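PDB 2ZQ5: sulfotransferase from Mycobacterium tuberculosis, which probably transfers a sulfuryl group from the donor 3'-phosphoadenosine 5'-phosphosulfate (PAPS) to an acceptor molecule. Local coordinates for residues I90-V96 against Y246-V252; E172-L178 against L230-H235; H183-E188 against W199-W205. All coordinates share one frame; numbering follows the deposited sequence.

How the contacts relate
Contacts 1 and 2 meet in the parallel sheet, their centres about 13 Å apart. Strand 94-97 pairs with 250-255 in contact 1 and with 227-231 on its other side, where Val96 N lies 2.7 Å from Leu230 O. Contact 2 is centred about 3 Å from the centre of the folded chain. The centres of contacts 2 and 3 are about 13 Å apart, and Leu178 CB packs 3.4 Å from His183 O. Contacts 1 and 3 do not touch: their nearest atoms are about 9 Å apart. The loop between strand 94-97 and helix 104-111 is where sulfotransferases have their P-loop-like PAPS-binding segment. A similar role is probable here; Lys231 of contact 2 bonds Thr104 and Thr105.

Contact 1 (I90-V96 against Y246-V252); sequences IKRPIFV and YPDALVV
Phe95 and Tyr246 both hold CG beside the backbone N (chi1 -77° and -54°), and these torsions turn the two rings toward each other. Phe95 CZ comes over one face of the Tyr246 ring, near its rim, and lies 3.4 Å from Tyr246 CE2. The planes are 51° apart, so the pair is oblique. Pro93 CG and Ile90 CG2 also pack against the tyrosine ring.

Asp248 has CG between its backbone N and carbonyl carbon. The carboxylate is thereby brought to the 90-92 backbone. Arg92 N donates to Asp248 OD2 at 2.9 Å, from well above the carboxylate plane. Two waters tie the same side chain to Ile90 O: one donates to OD1, the other to OD2. A third water accepts from Arg92 NE and donates to Asp248 O. Leu250 CD1 lies over one face of the Arg92 guanidinium, toward its rim, and Leu250 CD2 is 3.6 Å from Arg92 NH2. That NH2 also bonds Phe335 O.

Beyond the type I turn 246-249 the chains run as parallel strands. Leu250 N donates to Pro93 O at 2.9 Å. Phe95 N donates to Leu250 O, and Val252 N to Phe95 O, both at 2.8 Å. All three bonds are nearly straight. Ile94 CA adds a CH...O contact to Leu250 O at 3.2 Å. Ile94 CG1 and Leu250 CD1 pack 4.1 Å apart on one face, while Phe95 and Val251 point to the other.

Strand 94-97 is the central one of five, between 227-231 and 250-255. Helix 104-111 covers the Ile94 and Val96 face. On the Phe95 face, helix 206-219 packs on both rings: His212 bonds Tyr246 OH and touches Phe95. His235 meets Phe95 edge-to-face.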
loop_
_atom_site.group_PDB
_atom_site.type_symbol
_atom_site.label_atom_id
_atom_site.label_comp_id
_atom_site.label_asym_id
_atom_site.label_seq_id
_atom_site.Cartn_x
_atom_site.Cartn_y
_atom_site.Cartn_z
ATOM N N ILE A 90 -12.398 -11.118 11.552
ATOM C CA ILE A 90 -10.976 -11.032 11.241
ATOM C C ILE A 90 -10.261 -11.155 12.584
ATOM O O ILE A 90 -10.253 -10.213 13.375
ATOM C CB ILE A 90 -10.618 -9.671 10.600
ATOM C CG1 ILE A 90 -11.517 -9.403 9.388
ATOM C CG2 ILE A 90 -9.150 -9.659 10.191
ATOM C CD1 ILE A 90 -11.358 -10.398 8.255
ATOM N N LYS A 91 -9.670 -12.318 12.845
ATOM C CA LYS A 91 -8.992 -12.548 14.115
ATOM C C LYS A 91 -7.476 -12.431 14.082
ATOM O O LYS A 91 -6.803 -13.076 13.277
ATOM C CB LYS A 91 -9.378 -13.924 14.677
ATOM C CG LYS A 91 -10.860 -14.066 15.001
ATOM C CD LYS A 91 -11.295 -13.031 16.030
ATOM C CE LYS A 91 -12.781 -13.136 16.340
ATOM N NZ LYS A 91 -13.210 -12.106 17.329
ATOM N N ARG A 92 -6.959 -11.605 14.987
ATOM C CA ARG A 92 -5.527 -11.365 15.135
ATOM C C ARG A 92 -4.748 -11.309 13.822
ATOM O O ARG A 92 -3.838 -12.110 13.583
ATOM C CB ARG A 92 -4.916 -12.423 16.062
ATOM C CG ARG A 92 -5.556 -12.472 17.450
ATOM C CD ARG A 92 -4.818 -13.449 18.356
ATOM N NE ARG A 92 -3.563 -12.899 18.866
ATOM C CZ ARG A 92 -2.519 -13.637 19.227
ATOM N NH1 ARG A 92 -2.574 -14.958 19.127
ATOM N NH2 ARG A 92 -1.423 -13.060 19.698
ATOM N N PRO A 93 -5.105 -10.358 12.945
ATOM C CA PRO A 93 -4.416 -10.211 11.660
ATOM C C PRO A 93 -3.009 -9.672 11.886
ATOM O O PRO A 93 -2.751 -8.999 12.888
ATOM C CB PRO A 93 -5.296 -9.211 10.912
ATOM C CG PRO A 93 -5.834 -8.344 12.036
ATOM C CD PRO A 93 -6.210 -9.390 13.066
ATOM N N ILE A 94 -2.102 -9.978 10.964
ATOM C CA ILE A 94 -0.731 -9.492 11.050
ATOM C C ILE A 94 -0.545 -8.352 10.056
ATOM O O ILE A 94 -0.903 -8.473 8.880
ATOM C CB ILE A 94 0.293 -10.598 10.718
ATOM C CG1 ILE A 94 0.236 -11.694 11.785
ATOM C CG2 ILE A 94 1.697 -10.004 10.635
ATOM C CD1 ILE A 94 1.142 -12.874 11.502
ATOM N N PHE A 95 -0.000 -7.242 10.546
ATOM C CA PHE A 95 0.269 -6.070 9.722
ATOM C C PHE A 95 1.762 -5.791 9.694
ATOM O O PHE A 95 2.388 -5.614 10.742
ATOM C CB PHE A 95 -0.450 -4.844 10.289
ATOM C CG PHE A 95 -1.922 -4.811 9.999
ATOM C CD1 PHE A 95 -2.409 -4.085 8.918
ATOM C CD2 PHE A 95 -2.823 -5.500 10.805
ATOM C CE1 PHE A 95 -3.778 -4.045 8.642
ATOM C CE2 PHE A 95 -4.195 -5.465 10.536
ATOM C CZ PHE A 95 -4.669 -4.737 9.454
ATOM N N VAL A 96 2.334 -5.770 8.496
ATOM C CA VAL A 96 3.747 -5.476 8.331
ATOM C C VAL A 96 3.860 -4.049 7.815
ATOM O O VAL A 96 3.094 -3.629 6.948
ATOM C CB VAL A 96 4.412 -6.414 7.294
ATOM C CG1 VAL A 96 5.876 -6.022 7.093
ATOM C CG2 VAL A 96 4.309 -7.858 7.752
ATOM N N TYR A 246 -8.889 -2.980 14.124
ATOM C CA TYR A 246 -8.401 -4.326 14.415
ATOM C C TYR A 246 -7.734 -4.280 15.791
ATOM O O TYR A 246 -6.508 -4.289 15.898
ATOM C CB TYR A 246 -7.366 -4.734 13.364
ATOM C CG TYR A 246 -7.829 -4.621 11.926
ATOM C CD1 TYR A 246 -8.604 -5.620 11.341
ATOM C CD2 TYR A 246 -7.455 -3.531 11.137
ATOM C CE1 TYR A 246 -8.989 -5.546 10.001
ATOM C CE2 TYR A 246 -7.838 -3.446 9.795
ATOM C CZ TYR A 246 -8.601 -4.459 9.232
ATOM O OH TYR A 246 -8.958 -4.406 7.901
ATOM N N PRO A 247 -8.537 -4.240 16.866
ATOM C CA PRO A 247 -8.028 -4.181 18.241
ATOM C C PRO A 247 -6.999 -5.233 18.645
ATOM O O PRO A 247 -6.131 -4.969 19.481
ATOM C CB PRO A 247 -9.302 -4.274 19.082
ATOM C CG PRO A 247 -10.339 -3.653 18.196
ATOM C CD PRO A 247 -10.011 -4.247 16.851
ATOM N N ASP A 248 -7.101 -6.418 18.052
ATOM C CA ASP A 248 -6.199 -7.525 18.358
ATOM C C ASP A 248 -5.089 -7.715 17.324
ATOM O O ASP A 248 -4.485 -8.784 17.250
ATOM C CB ASP A 248 -7.008 -8.818 18.465
ATOM C CG ASP A 248 -7.742 -9.154 17.173
ATOM O OD1 ASP A 248 -7.716 -8.323 16.236
ATOM O OD2 ASP A 248 -8.351 -10.244 17.095
ATOM N N ALA A 249 -4.812 -6.679 16.540
ATOM C CA ALA A 249 -3.786 -6.771 15.507
ATOM C C ALA A 249 -2.383 -7.065 16.023
ATOM O O ALA A 249 -2.015 -6.682 17.137
ATOM C CB ALA A 249 -3.761 -5.487 14.681
ATOM N N LEU A 250 -1.611 -7.759 15.193
ATOM C CA LEU A 250 -0.224 -8.097 15.490
ATOM C C LEU A 250 0.556 -7.274 14.473
ATOM O O LEU A 250 0.460 -7.505 13.268
ATOM C CB LEU A 250 0.013 -9.594 15.281
ATOM C CG LEU A 250 -0.925 -10.501 16.082
ATOM C CD1 LEU A 250 -0.637 -11.954 15.747
ATOM C CD2 LEU A 250 -0.745 -10.244 17.574
ATOM N N VAL A 251 1.323 -6.307 14.961
ATOM C CA VAL A 251 2.065 -5.407 14.087
ATOM C C VAL A 251 3.569 -5.641 14.107
ATOM O O VAL A 251 4.186 -5.677 15.171
ATOM C CB VAL A 251 1.780 -3.947 14.483
ATOM C CG1 VAL A 251 2.438 -2.999 13.498
ATOM C CG2 VAL A 251 0.278 -3.707 14.535
ATOM N N VAL A 252 4.148 -5.789 12.917
ATOM C CA VAL A 252 5.582 -6.005 12.761
ATOM C C VAL A 252 6.178 -4.845 11.974
ATOM O O VAL A 252 5.749 -4.564 10.855
ATOM C CB VAL A 252 5.887 -7.309 11.983
ATOM C CG1 VAL A 252 7.392 -7.503 11.863
ATOM C CG2 VAL A 252 5.249 -8.494 12.682
HETATM O O HOH W 1 -9.258 -7.785 14.060
HETATM O O HOH W 2 -10.920 -9.987 16.273
HETATM O O HOH W 3 -3.576 -10.043 19.640
#

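Contact 2 (E172-L178 against L230-H235); sequences EECWQLL and LKNPSH
Glu173 and Lys231 form the salt bridge of this contact. Lys231 NZ reaches Glu173 OE2 at 2.7 Å, on the anti side and 33° out of the carboxylate plane. The lysine chain bends at chi2 (-95°) and chi3 (-80°) to get there. Its NZ also bonds Thr104 OG1 and Thr105 OG1.

One backbone hydrogen bond joins the segments: Cys174 N donates to Lys231 O at 3.1 Å. The Asn232 side chain adds a weak one, from Trp175 N to OD1, which also lies at the edge of the Trp175 indole, near its plane. Within 230-235, Asn232 ND2 donates to Ser234 OG at 2.8 Å, which helps to fix the rotation of the amide. A water links Glu172 O to Lys231 N.

The remaining contacts are van der Waals or sulfur-aromatic. Cys174 SG sits at the edge of the His235 ring, 3.4 Å from His235 CE1, and 3.5 Å from Leu230 CB. Leu178 CD1 lies 3.3 Å from Ser234 OG, the hydroxyl that also bonds Tyr209 OH.

The contact joins the C-terminal end of strand 227-231 and the loop after it to residues 173-175 and helix 175-178. Strand 94-97 flanks Leu230 and Lys231. Helix 206-219 covers Cys174 and Leu177.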
loop_
_atom_site.group_PDB
_atom_site.type_symbol
_atom_site.label_atom_id
_atom_site.label_comp_id
_atom_site.label_asym_id
_atom_site.label_seq_id
_atom_site.Cartn_x
_atom_site.Cartn_y
_atom_site.Cartn_z
ATOM N N GLU A 172 -0.199 -7.967 -2.798
ATOM C CA GLU A 172 -0.176 -6.515 -2.937
ATOM C C GLU A 172 -0.272 -5.778 -1.604
ATOM O O GLU A 172 -0.710 -6.335 -0.595
ATOM C CB GLU A 172 -1.338 -6.058 -3.826
ATOM C CG GLU A 172 -0.972 -5.706 -5.257
ATOM C CD GLU A 172 -0.115 -4.456 -5.359
ATOM O OE1 GLU A 172 -0.017 -3.906 -6.474
ATOM O OE2 GLU A 172 0.471 -4.029 -4.338
ATOM N N GLU A 173 0.124 -4.509 -1.632
ATOM C CA GLU A 173 0.084 -3.653 -0.456
ATOM C C GLU A 173 -1.310 -3.066 -0.262
ATOM O O GLU A 173 -2.090 -2.945 -1.211
ATOM C CB GLU A 173 1.095 -2.520 -0.593
ATOM C CG GLU A 173 2.536 -2.975 -0.662
ATOM C CD GLU A 173 3.484 -1.804 -0.725
ATOM O OE1 GLU A 173 3.238 -0.903 -1.551
ATOM O OE2 GLU A 173 4.469 -1.785 0.041
ATOM N N CYS A 174 -1.598 -2.666 0.971
ATOM C CA CYS A 174 -2.907 -2.122 1.318
ATOM C C CYS A 174 -3.327 -0.844 0.604
ATOM O O CYS A 174 -4.519 -0.539 0.563
ATOM C CB CYS A 174 -2.995 -1.912 2.831
ATOM S SG CYS A 174 -2.703 -3.414 3.809
ATOM N N TRP A 175 -2.381 -0.092 0.044
ATOM C CA TRP A 175 -2.775 1.132 -0.649
ATOM C C TRP A 175 -3.719 0.800 -1.798
ATOM O O TRP A 175 -4.513 1.643 -2.209
ATOM C CB TRP A 175 -1.560 1.923 -1.172
ATOM C CG TRP A 175 -0.763 1.237 -2.235
ATOM C CD1 TRP A 175 0.357 0.477 -2.058
ATOM C CD2 TRP A 175 -1.034 1.236 -3.642
ATOM N NE1 TRP A 175 0.803 0.002 -3.269
ATOM C CE2 TRP A 175 -0.032 0.451 -4.256
ATOM C CE3 TRP A 175 -2.025 1.820 -4.442
ATOM C CZ2 TRP A 175 0.007 0.236 -5.639
ATOM C CZ3 TRP A 175 -1.985 1.604 -5.819
ATOM C CH2 TRP A 175 -0.973 0.818 -6.399
ATOM N N GLN A 176 -3.644 -0.431 -2.305
ATOM C CA GLN A 176 -4.523 -0.838 -3.396
ATOM C C GLN A 176 -5.977 -0.838 -2.940
ATOM O O GLN A 176 -6.889 -0.736 -3.757
ATOM C CB GLN A 176 -4.123 -2.219 -3.919
ATOM C CG GLN A 176 -2.910 -2.180 -4.834
ATOM C CD GLN A 176 -3.274 -1.917 -6.287
ATOM O OE1 GLN A 176 -4.131 -1.086 -6.591
ATOM N NE2 GLN A 176 -2.613 -2.625 -7.194
ATOM N N LEU A 177 -6.186 -0.961 -1.632
ATOM C CA LEU A 177 -7.534 -0.921 -1.077
ATOM C C LEU A 177 -7.848 0.481 -0.569
ATOM O O LEU A 177 -8.920 1.013 -0.843
ATOM C CB LEU A 177 -7.693 -1.919 0.075
ATOM C CG LEU A 177 -7.618 -3.408 -0.261
ATOM C CD1 LEU A 177 -7.722 -4.208 1.020
ATOM C CD2 LEU A 177 -8.744 -3.793 -1.223
ATOM N N LEU A 178 -6.905 1.078 0.158
ATOM C CA LEU A 178 -7.098 2.412 0.722
ATOM C C LEU A 178 -7.308 3.496 -0.335
ATOM O O LEU A 178 -7.918 4.534 -0.055
ATOM C CB LEU A 178 -5.913 2.769 1.628
ATOM C CG LEU A 178 -5.752 1.873 2.862
ATOM C CD1 LEU A 178 -4.377 2.078 3.464
ATOM C CD2 LEU A 178 -6.843 2.173 3.883
ATOM N N LEU A 230 -1.128 -8.446 6.108
ATOM C CA LEU A 230 -1.122 -7.219 5.318
ATOM C C LEU A 230 0.228 -6.528 5.380
ATOM O O LEU A 230 1.009 -6.760 6.300
ATOM C CB LEU A 230 -2.168 -6.232 5.856
ATOM C CG LEU A 230 -3.653 -6.593 5.987
ATOM C CD1 LEU A 230 -4.148 -7.161 4.664
ATOM C CD2 LEU A 230 -3.872 -7.602 7.117
ATOM N N LYS A 231 0.500 -5.681 4.393
ATOM C CA LYS A 231 1.734 -4.902 4.387
ATOM C C LYS A 231 1.487 -3.591 3.654
ATOM O O LYS A 231 0.914 -3.581 2.563
ATOM C CB LYS A 231 2.882 -5.667 3.721
ATOM C CG LYS A 231 4.247 -4.992 3.907
ATOM C CD LYS A 231 4.636 -4.085 2.745
ATOM C CE LYS A 231 5.175 -4.901 1.578
ATOM N NZ LYS A 231 5.908 -4.057 0.588
ATOM N N ASN A 232 1.914 -2.485 4.254
ATOM C CA ASN A 232 1.728 -1.181 3.628
ATOM C C ASN A 232 2.378 -0.068 4.436
ATOM O O ASN A 232 2.397 -0.114 5.664
ATOM C CB ASN A 232 0.236 -0.872 3.495
ATOM C CG ASN A 232 -0.045 0.198 2.465
ATOM O OD1 ASN A 232 0.401 0.101 1.320
ATOM N ND2 ASN A 232 -0.801 1.222 2.858
ATOM N N PRO A 233 2.929 0.948 3.753
ATOM C CA PRO A 233 3.560 2.058 4.470
ATOM C C PRO A 233 2.577 2.890 5.312
ATOM O O PRO A 233 2.974 3.499 6.299
ATOM C CB PRO A 233 4.174 2.888 3.343
ATOM C CG PRO A 233 4.538 1.854 2.328
ATOM C CD PRO A 233 3.314 0.958 2.328
ATOM N N SER A 234 1.298 2.914 4.934
ATOM C CA SER A 234 0.318 3.721 5.667
ATOM C C SER A 234 0.168 3.343 7.135
ATOM O O SER A 234 -0.184 4.178 7.966
ATOM C CB SER A 234 -1.061 3.638 5.002
ATOM O OG SER A 234 -1.651 2.366 5.214
ATOM N N HIS A 235 0.445 2.089 7.459
ATOM C CA HIS A 235 0.295 1.629 8.827
ATOM C C HIS A 235 1.178 2.392 9.809
ATOM O O HIS A 235 0.899 2.428 11.005
ATOM C CB HIS A 235 0.518 0.117 8.853
ATOM C CG HIS A 235 -0.435 -0.616 7.959
ATOM N ND1 HIS A 235 -0.072 -1.694 7.181
ATOM C CD2 HIS A 235 -1.734 -0.365 7.670
ATOM C CE1 HIS A 235 -1.105 -2.068 6.444
ATOM N NE2 HIS A 235 -2.125 -1.277 6.722
HETATM O O HOH W 4 -1.537 -6.000 2.096
#

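Contact 3 (H183-E188 against W199-W205); sequences HSVSYE and WLSRQDW
His183 reaches across to Trp199, Leu200 and Trp205. Its CB lies 3.9 Å from Trp205 CZ3. CG stands beside the backbone N (chi1 -79°), which directs the imidazole toward Leu200 and Trp199. Further out, His183 CD2 meets Leu200 CD1 at 3.8 Å, and Gln203 CB lies at the ring edge. His183 CE1 touches Trp199 CH2 at 3.9 Å. His183 NE2 comes to 3.6 Å from Trp199 CH2. Trp199 CZ3 lies over one face of the His183 imidazole, but the planes of His183 and Trp199 are 52° apart and the pair is oblique. In the imidazole plane a water sits 2.8 Å from His183 NE2. The same water donates to Gln203 OE1. ND1 bonds Ser181 O, so both ring nitrogens have partners.

Gln203 NE2 donates to Trp199 O at 2.9 Å and rests over a face of the Trp199 ring. Leu200 CD1 sits over one face of the Trp205 ring, toward its rim. Leu200 CD2 packs 3.4 Å from Ser184 O and against Val185 CG1.

The contact folds the loop after helix 175-178 back onto the end of helix 194-201. Helix 36-50 packs on His183 and Trp199, and its Glu38 bonds Trp199 NE1. Helix 234-237 meets Val185 and Trp205.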
loop_
_atom_site.group_PDB
_atom_site.type_symbol
_atom_site.label_atom_id
_atom_site.label_comp_id
_atom_site.label_asym_id
_atom_site.label_seq_id
_atom_site.Cartn_x
_atom_site.Cartn_y
_atom_site.Cartn_z
ATOM N N HIS A 183 -7.290 8.026 0.518
ATOM C CA HIS A 183 -6.464 8.301 1.699
ATOM C C HIS A 183 -5.278 7.353 1.556
ATOM O O HIS A 183 -5.404 6.148 1.790
ATOM C CB HIS A 183 -7.205 7.987 3.006
ATOM C CG HIS A 183 -8.186 9.041 3.422
ATOM N ND1 HIS A 183 -9.349 9.295 2.729
ATOM C CD2 HIS A 183 -8.187 9.887 4.481
ATOM C CE1 HIS A 183 -10.026 10.249 3.341
ATOM N NE2 HIS A 183 -9.344 10.626 4.407
ATOM N N SER A 184 -4.127 7.891 1.174
ATOM C CA SER A 184 -2.948 7.060 0.959
ATOM C C SER A 184 -1.669 7.882 0.957
ATOM O O SER A 184 -1.653 9.003 0.450
ATOM C CB SER A 184 -3.087 6.332 -0.383
ATOM O OG SER A 184 -1.917 5.602 -0.705
ATOM N N VAL A 185 -0.598 7.336 1.527
ATOM C CA VAL A 185 0.670 8.058 1.524
ATOM C C VAL A 185 1.459 7.745 0.253
ATOM O O VAL A 185 2.594 8.195 0.088
ATOM C CB VAL A 185 1.539 7.733 2.773
ATOM C CG1 VAL A 185 0.863 8.264 4.027
ATOM C CG2 VAL A 185 1.779 6.237 2.883
ATOM N N SER A 186 0.853 6.982 -0.656
ATOM C CA SER A 186 1.518 6.643 -1.910
ATOM C C SER A 186 1.610 7.869 -2.815
ATOM O O SER A 186 2.601 8.066 -3.517
ATOM C CB SER A 186 0.753 5.531 -2.639
ATOM O OG SER A 186 -0.530 5.976 -3.064
ATOM N N TYR A 187 0.583 8.708 -2.775
ATOM C CA TYR A 187 0.537 9.888 -3.631
ATOM C C TYR A 187 1.693 10.852 -3.438
ATOM O O TYR A 187 2.328 11.260 -4.412
ATOM C CB TYR A 187 -0.791 10.626 -3.441
ATOM C CG TYR A 187 -1.993 9.752 -3.707
ATOM C CD1 TYR A 187 -2.117 9.052 -4.906
ATOM C CD2 TYR A 187 -2.988 9.595 -2.746
ATOM C CE1 TYR A 187 -3.202 8.209 -5.141
ATOM C CE2 TYR A 187 -4.076 8.754 -2.971
ATOM C CZ TYR A 187 -4.174 8.066 -4.167
ATOM O OH TYR A 187 -5.237 7.216 -4.382
ATOM N N GLU A 188 1.977 11.207 -2.191
ATOM C CA GLU A 188 3.049 12.148 -1.899
ATOM C C GLU A 188 4.450 11.587 -2.146
ATOM O O GLU A 188 5.421 12.339 -2.172
ATOM C CB GLU A 188 2.922 12.648 -0.460
ATOM C CG GLU A 188 3.277 11.628 0.602
ATOM C CD GLU A 188 2.829 12.074 1.972
ATOM O OE1 GLU A 188 1.605 12.061 2.228
ATOM O OE2 GLU A 188 3.695 12.456 2.786
ATOM N N TRP A 199 -2.713 17.897 4.487
ATOM C CA TRP A 199 -4.111 17.628 4.784
ATOM C C TRP A 199 -4.248 16.221 5.367
ATOM O O TRP A 199 -4.891 16.016 6.396
ATOM C CB TRP A 199 -4.942 17.744 3.500
ATOM C CG TRP A 199 -6.396 17.402 3.673
ATOM C CD1 TRP A 199 -7.387 18.227 4.124
ATOM C CD2 TRP A 199 -7.012 16.131 3.428
ATOM N NE1 TRP A 199 -8.583 17.547 4.174
ATOM C CE2 TRP A 199 -8.379 16.259 3.754
ATOM C CE3 TRP A 199 -6.538 14.895 2.966
ATOM C CZ2 TRP A 199 -9.281 15.194 3.632
ATOM C CZ3 TRP A 199 -7.435 13.835 2.845
ATOM C CH2 TRP A 199 -8.792 13.995 3.179
ATOM N N LEU A 200 -3.629 15.250 4.705
ATOM C CA LEU A 200 -3.707 13.869 5.156
ATOM C C LEU A 200 -3.169 13.681 6.574
ATOM O O LEU A 200 -3.717 12.891 7.349
ATOM C CB LEU A 200 -2.957 12.959 4.177
ATOM C CG LEU A 200 -3.084 11.450 4.397
ATOM C CD1 LEU A 200 -4.558 11.040 4.360
ATOM C CD2 LEU A 200 -2.294 10.715 3.319
ATOM N N SER A 201 -2.113 14.415 6.920
ATOM C CA SER A 201 -1.519 14.297 8.253
ATOM C C SER A 201 -2.479 14.739 9.360
ATOM O O SER A 201 -2.272 14.414 10.526
ATOM C CB SER A 201 -0.227 15.114 8.340
ATOM O OG SER A 201 -0.500 16.491 8.500
ATOM N N ARG A 202 -3.528 15.469 8.991
ATOM C CA ARG A 202 -4.514 15.956 9.957
ATOM C C ARG A 202 -5.803 15.135 9.966
ATOM O O ARG A 202 -6.711 15.414 10.746
ATOM C CB ARG A 202 -4.867 17.420 9.652
ATOM C CG ARG A 202 -3.738 18.413 9.891
ATOM C CD ARG A 202 -4.145 19.836 9.525
ATOM N NE ARG A 202 -3.865 20.169 8.127
ATOM C CZ ARG A 202 -4.793 20.443 7.216
ATOM N NH1 ARG A 202 -6.079 20.424 7.541
ATOM N NH2 ARG A 202 -4.436 20.748 5.976
ATOM N N GLN A 203 -5.884 14.119 9.113
ATOM C CA GLN A 203 -7.097 13.314 9.016
ATOM C C GLN A 203 -7.202 12.113 9.933
ATOM O O GLN A 203 -6.200 11.542 10.363
ATOM C CB GLN A 203 -7.284 12.810 7.580
ATOM C CG GLN A 203 -7.318 13.897 6.528
ATOM C CD GLN A 203 -8.284 15.003 6.884
ATOM O OE1 GLN A 203 -9.490 14.776 7.024
ATOM N NE2 GLN A 203 -7.760 16.213 7.040
ATOM N N ASP A 204 -8.443 11.741 10.224
ATOM C CA ASP A 204 -8.719 10.559 11.021
ATOM C C ASP A 204 -8.824 9.441 9.983
ATOM O O ASP A 204 -9.705 9.463 9.122
ATOM C CB ASP A 204 -10.044 10.710 11.769
ATOM C CG ASP A 204 -10.539 9.400 12.338
ATOM O OD1 ASP A 204 -9.694 8.542 12.674
ATOM O OD2 ASP A 204 -11.773 9.234 12.454
ATOM N N TRP A 205 -7.904 8.482 10.046
ATOM C CA TRP A 205 -7.891 7.378 9.091
ATOM C C TRP A 205 -8.900 6.279 9.402
ATOM O O TRP A 205 -9.087 5.367 8.595
ATOM C CB TRP A 205 -6.514 6.712 9.049
ATOM C CG TRP A 205 -5.398 7.477 8.400
ATOM C CD1 TRP A 205 -4.649 8.473 8.957
ATOM C CD2 TRP A 205 -4.812 7.198 7.121
ATOM N NE1 TRP A 205 -3.619 8.822 8.109
ATOM C CE2 TRP A 205 -3.698 8.054 6.977
ATOM C CE3 TRP A 205 -5.118 6.303 6.087
ATOM C CZ2 TRP A 205 -2.883 8.039 5.839
ATOM C CZ3 TRP A 205 -4.308 6.286 4.954
ATOM C CH2 TRP A 205 -3.203 7.149 4.840
HETATM O O HOH W 5 -10.647 12.480 5.966
#